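Probable arabinosyltransferase C (Mycobacterium tuberculosis, PDB 3PTY) probably polymerises arabinose into cell-wall arabinan, here represented by its C-terminal extracellular domain, a lectin-like carbohydrate-binding module. Local coordinates at residues S135-A138 and G139-P143; G28-G32 and L33-V37. All coordinates share one frame; numbering follows the deposited sequence.

Contact 1: residues S135-A138 and G139-P143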
loop_
_atom_site.group_PDB
_atom_site.type_symbol
_atom_site.label_atom_id
_atom_site.label_comp_id
_atom_site.label_asym_id
_atom_site.label_seq_id
_atom_site.Cartn_x
_atom_site.Cartn_y
_atom_site.Cartn_z
ATOM N N SER A 135 -19.663 16.791 16.539
ATOM C CA SER A 135 -21.104 16.564 16.678
ATOM C C SER A 135 -21.476 15.089 16.791
ATOM O O SER A 135 -22.655 14.744 16.720
ATOM C CB SER A 135 -21.858 17.182 15.498
ATOM O OG SER A 135 -21.502 16.527 14.290
ATOM N N TRP A 136 -20.487 14.212 16.953
ATOM C CA TRP A 136 -20.808 12.800 17.130
ATOM C C TRP A 136 -21.377 12.551 18.522
ATOM O O TRP A 136 -20.982 13.202 19.492
ATOM C CB TRP A 136 -19.591 11.900 16.923
ATOM C CG TRP A 136 -19.901 10.453 17.213
ATOM C CD1 TRP A 136 -20.386 9.526 16.336
ATOM C CD2 TRP A 136 -19.767 9.780 18.474
ATOM N NE1 TRP A 136 -20.553 8.313 16.970
ATOM C CE2 TRP A 136 -20.181 8.444 18.283
ATOM C CE3 TRP A 136 -19.334 10.175 19.743
ATOM C CZ2 TRP A 136 -20.177 7.504 19.313
ATOM C CZ3 TRP A 136 -19.331 9.236 20.768
ATOM C CH2 TRP A 136 -19.749 7.919 20.543
ATOM N N ARG A 137 -22.308 11.609 18.609
ATOM C CA ARG A 137 -22.779 11.123 19.898
ATOM C C ARG A 137 -23.404 9.744 19.751
ATOM O O ARG A 137 -23.857 9.364 18.668
ATOM C CB ARG A 137 -23.781 12.096 20.524
ATOM C CG ARG A 137 -25.082 12.245 19.749
ATOM C CD ARG A 137 -25.920 13.369 20.332
ATOM N NE ARG A 137 -25.114 14.573 20.525
ATOM C CZ ARG A 137 -25.390 15.524 21.408
ATOM N NH1 ARG A 137 -26.458 15.419 22.194
ATOM N NH2 ARG A 137 -24.593 16.579 21.516
ATOM N N ALA A 138 -23.416 8.991 20.846
ATOM C CA ALA A 138 -24.122 7.722 20.870
ATOM C C ALA A 138 -25.576 7.986 21.247
ATOM O O ALA A 138 -25.920 9.073 21.723
ATOM C CB ALA A 138 -23.464 6.752 21.861
ATOM N N GLY A 139 -26.430 6.994 21.026
ATOM C CA GLY A 139 -27.830 7.118 21.388
ATOM C C GLY A 139 -28.605 8.056 20.485
ATOM O O GLY A 139 -28.464 8.014 19.263
ATOM N N VAL A 140 -29.425 8.906 21.091
ATOM C CA VAL A 140 -30.329 9.776 20.347
ATOM C C VAL A 140 -29.596 10.870 19.579
ATOM O O VAL A 140 -28.881 11.681 20.164
ATOM C CB VAL A 140 -31.359 10.434 21.275
ATOM C CG1 VAL A 140 -32.272 11.360 20.481
ATOM C CG2 VAL A 140 -32.167 9.366 22.009
ATOM N N GLN A 141 -29.796 10.894 18.267
ATOM C CA GLN A 141 -29.143 11.868 17.406
ATOM C C GLN A 141 -29.922 13.176 17.385
ATOM O O GLN A 141 -31.148 13.169 17.330
ATOM C CB GLN A 141 -29.012 11.301 15.994
ATOM C CG GLN A 141 -28.247 9.992 15.950
ATOM C CD GLN A 141 -26.828 10.142 16.464
ATOM O OE1 GLN A 141 -26.032 10.900 15.908
ATOM N NE2 GLN A 141 -26.502 9.421 17.530
ATOM N N VAL A 142 -29.208 14.298 17.431
ATOM C CA VAL A 142 -29.846 15.611 17.418
ATOM C C VAL A 142 -29.196 16.527 16.378
ATOM O O VAL A 142 -28.062 16.291 15.966
ATOM C CB VAL A 142 -29.766 16.280 18.802
ATOM C CG1 VAL A 142 -30.407 15.382 19.863
ATOM C CG2 VAL A 142 -28.316 16.574 19.164
ATOM N N PRO A 143 -29.918 17.572 15.945
ATOM C CA PRO A 143 -29.331 18.546 15.015
ATOM C C PRO A 143 -28.156 19.264 15.675
ATOM O O PRO A 143 -28.180 19.484 16.885
ATOM C CB PRO A 143 -30.476 19.538 14.770
ATOM C CG PRO A 143 -31.720 18.810 15.156
ATOM C CD PRO A 143 -31.328 17.872 16.255
HETATM O O HOH W 1 -24.119 13.672 14.965
HETATM O O HOH W 2 -23.369 11.080 15.516
#
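Q141 reaches back across a short loop to the backbone carbonyl of R137, a clear case of a surface loop held together by a side-chain amide. The link is 2.9 Å from NE2 of Q141 to O of R137 and almost straight, with 173° at the hydrogen. The other N-H of the same NE2 goes to O of G139, 3.0 Å away. Both oxygens lie close to the plane of the Q141 amide, yet each carbonyl is approached from above its own plane. The CB of Q141 starts away from R137; the bend at chi2 (-61°) folds the chain inward and delivers the amide. The loop joins the strands 133-134 and 144-152, so these bonds tie the outgoing half of the connection to the returning half.

The other parts of the contact are looser. The guanidinium of R137, set nearly perpendicular to the Q141 amide, carries CG2 of V142 over one face near its rim, 3.7 Å from NH1. Nearer the backbone on the same side chain, CD of R137 lies 3.4 Å from O of V140. Both R137 and V142 also rest on A66, while R137 touches a crystal neighbour, which may influence its pose. The solvent side is the tip of the loop, A138 to V140. OE1 of Q141 meets two waters: one sits 2.7 Å from it and is weakly joined to N of R137, and a second, close to O of S135, makes a weak link to OE1.

Since NE2 spends both hydrogens on carbonyls, a flipped amide would set its oxygen against two carbonyls, which probably fixes its rotation and leaves OE1 to the waters. The Q141 side chain comes near the bound calcium ion, and S135 OG hydrogen-bonds the metal ligand D231, so the polar chemistry of this loop is consistent with a second shell to that site.

Contact 2: residues G28-G32 and L33-V37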
loop_
_atom_site.group_PDB
_atom_site.type_symbol
_atom_site.label_atom_id
_atom_site.label_comp_id
_atom_site.label_asym_id
_atom_site.label_seq_id
_atom_site.Cartn_x
_atom_site.Cartn_y
_atom_site.Cartn_z
ATOM N N GLY A 28 12.800 14.526 -14.187
ATOM C CA GLY A 28 13.512 15.774 -14.409
ATOM C C GLY A 28 13.932 16.466 -13.122
ATOM O O GLY A 28 14.758 17.380 -13.137
ATOM N N LYS A 29 13.356 16.037 -12.004
ATOM C CA LYS A 29 13.702 16.594 -10.701
ATOM C C LYS A 29 14.811 15.767 -10.058
ATOM O O LYS A 29 14.756 14.536 -10.053
ATOM C CB LYS A 29 12.469 16.630 -9.792
ATOM C CG LYS A 29 11.352 17.539 -10.300
ATOM C CD LYS A 29 10.001 17.151 -9.720
ATOM C CE LYS A 29 8.883 18.034 -10.269
ATOM N NZ LYS A 29 9.070 19.470 -9.892
ATOM N N THR A 30 15.814 16.444 -9.516
ATOM C CA THR A 30 16.946 15.764 -8.901
ATOM C C THR A 30 16.487 14.736 -7.875
ATOM O O THR A 30 16.921 13.584 -7.892
ATOM C CB THR A 30 17.894 16.760 -8.209
ATOM O OG1 THR A 30 18.244 17.805 -9.126
ATOM C CG2 THR A 30 19.159 16.053 -7.737
ATOM N N CYS A 31 15.599 15.152 -6.982
ATOM C CA CYS A 31 15.140 14.249 -5.940
ATOM C C CYS A 31 13.677 13.850 -6.132
ATOM O O CYS A 31 12.961 13.551 -5.174
ATOM C CB CYS A 31 15.429 14.840 -4.560
ATOM S SG CYS A 31 17.234 14.852 -4.190
ATOM N N GLY A 32 13.258 13.814 -7.395
ATOM C CA GLY A 32 11.945 13.321 -7.757
ATOM C C GLY A 32 10.821 14.008 -7.008
ATOM O O GLY A 32 10.766 15.232 -6.922
ATOM N N LEU A 33 9.919 13.206 -6.462
ATOM C CA LEU A 33 8.731 13.726 -5.797
ATOM C C LEU A 33 9.051 14.431 -4.472
ATOM O O LEU A 33 8.240 15.197 -3.960
ATOM C CB LEU A 33 7.745 12.576 -5.565
ATOM C CG LEU A 33 6.328 12.904 -5.106
ATOM C CD1 LEU A 33 5.655 13.863 -6.081
ATOM C CD2 LEU A 33 5.540 11.614 -4.977
ATOM N N ALA A 34 10.234 14.179 -3.916
ATOM C CA ALA A 34 10.599 14.763 -2.622
ATOM C C ALA A 34 10.664 16.292 -2.676
ATOM O O ALA A 34 10.587 16.965 -1.648
ATOM C CB ALA A 34 11.934 14.189 -2.124
ATOM N N GLU A 35 10.824 16.841 -3.873
ATOM C CA GLU A 35 10.881 18.290 -4.026
ATOM C C GLU A 35 9.479 18.893 -4.147
ATOM O O GLU A 35 9.306 20.099 -4.001
ATOM C CB GLU A 35 11.716 18.658 -5.260
ATOM C CG GLU A 35 13.165 18.185 -5.180
ATOM C CD GLU A 35 13.952 18.433 -6.461
ATOM O OE1 GLU A 35 15.063 17.871 -6.586
ATOM O OE2 GLU A 35 13.468 19.185 -7.338
ATOM N N ASP A 36 8.483 18.056 -4.420
ATOM C CA ASP A 36 7.121 18.551 -4.659
ATOM C C ASP A 36 6.162 18.313 -3.493
ATOM O O ASP A 36 5.127 18.972 -3.395
ATOM C CB ASP A 36 6.541 17.941 -5.935
ATOM C CG ASP A 36 7.181 18.514 -7.197
ATOM O OD1 ASP A 36 8.378 18.863 -7.160
ATOM O OD2 ASP A 36 6.488 18.618 -8.228
ATOM N N VAL A 37 6.484 17.359 -2.624
ATOM C CA VAL A 37 5.689 17.160 -1.411
ATOM C C VAL A 37 6.125 18.194 -0.379
ATOM O O VAL A 37 7.307 18.289 -0.049
ATOM C CB VAL A 37 5.842 15.724 -0.840
ATOM C CG1 VAL A 37 5.095 15.579 0.489
ATOM C CG2 VAL A 37 5.324 14.697 -1.840
#
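K29 and D36 meet in a salt bridge, NZ lying 2.9 Å from OD1 on that oxygen's syn side. The two side chains cross at about a right angle, and a bend at chi4 (-63°) turns NZ onto the carboxylate. The second carboxylate, that of E35, serves the backbone instead: its chain, extended beyond CG, brings OE1 within 2.8 Å of N of C31, whose N-H approaches from above the carboxylate plane. OE2 of E35 lies against CB of K29, at 3.7 Å. K29 to G32 make a type I beta turn, which runs into a 3-10 segment through 33-35 on the way from helix 18-28 to strand 37-40; the carboxylates of E35 and D36 reach back to it. Within the turn, N of G32 bonds to O of K29. O of C31 takes N of A34 at 3.1 Å, whereas O of G32 holds N of E35 only weakly, at 3.4 Å. O of L33 is used twice, by N of D36 and N of V37. C31 is tied by its disulfide to C275. L33 reaches L268 of the second subunit, while the backbone of D36 is hydrogen-bonded to that of K332, next to the pocket residue D333.

How the contacts relate
Contacts 1 and 2 illustrate how one module can secure two remote loops by local means. Contact 2 comes first in the chain; the centres are 45 Å apart, the nearest atoms about 30 Å, and the two lie on opposite sides of the chain's centre without touching. Each leads into a different sheet: 28-37 into strand 37-40 of the mixed sheet, 135-143 from strand 133-134 to strand 144-152 of the antiparallel sheet. Each lies near a different bound group. The side chain of Q141 is about 5 Å from the calcium ion, whereas that of D36 is about 7 Å from a bound octyl arabinofuranoside, so contact 2 borders that pocket without supplying one of its residues.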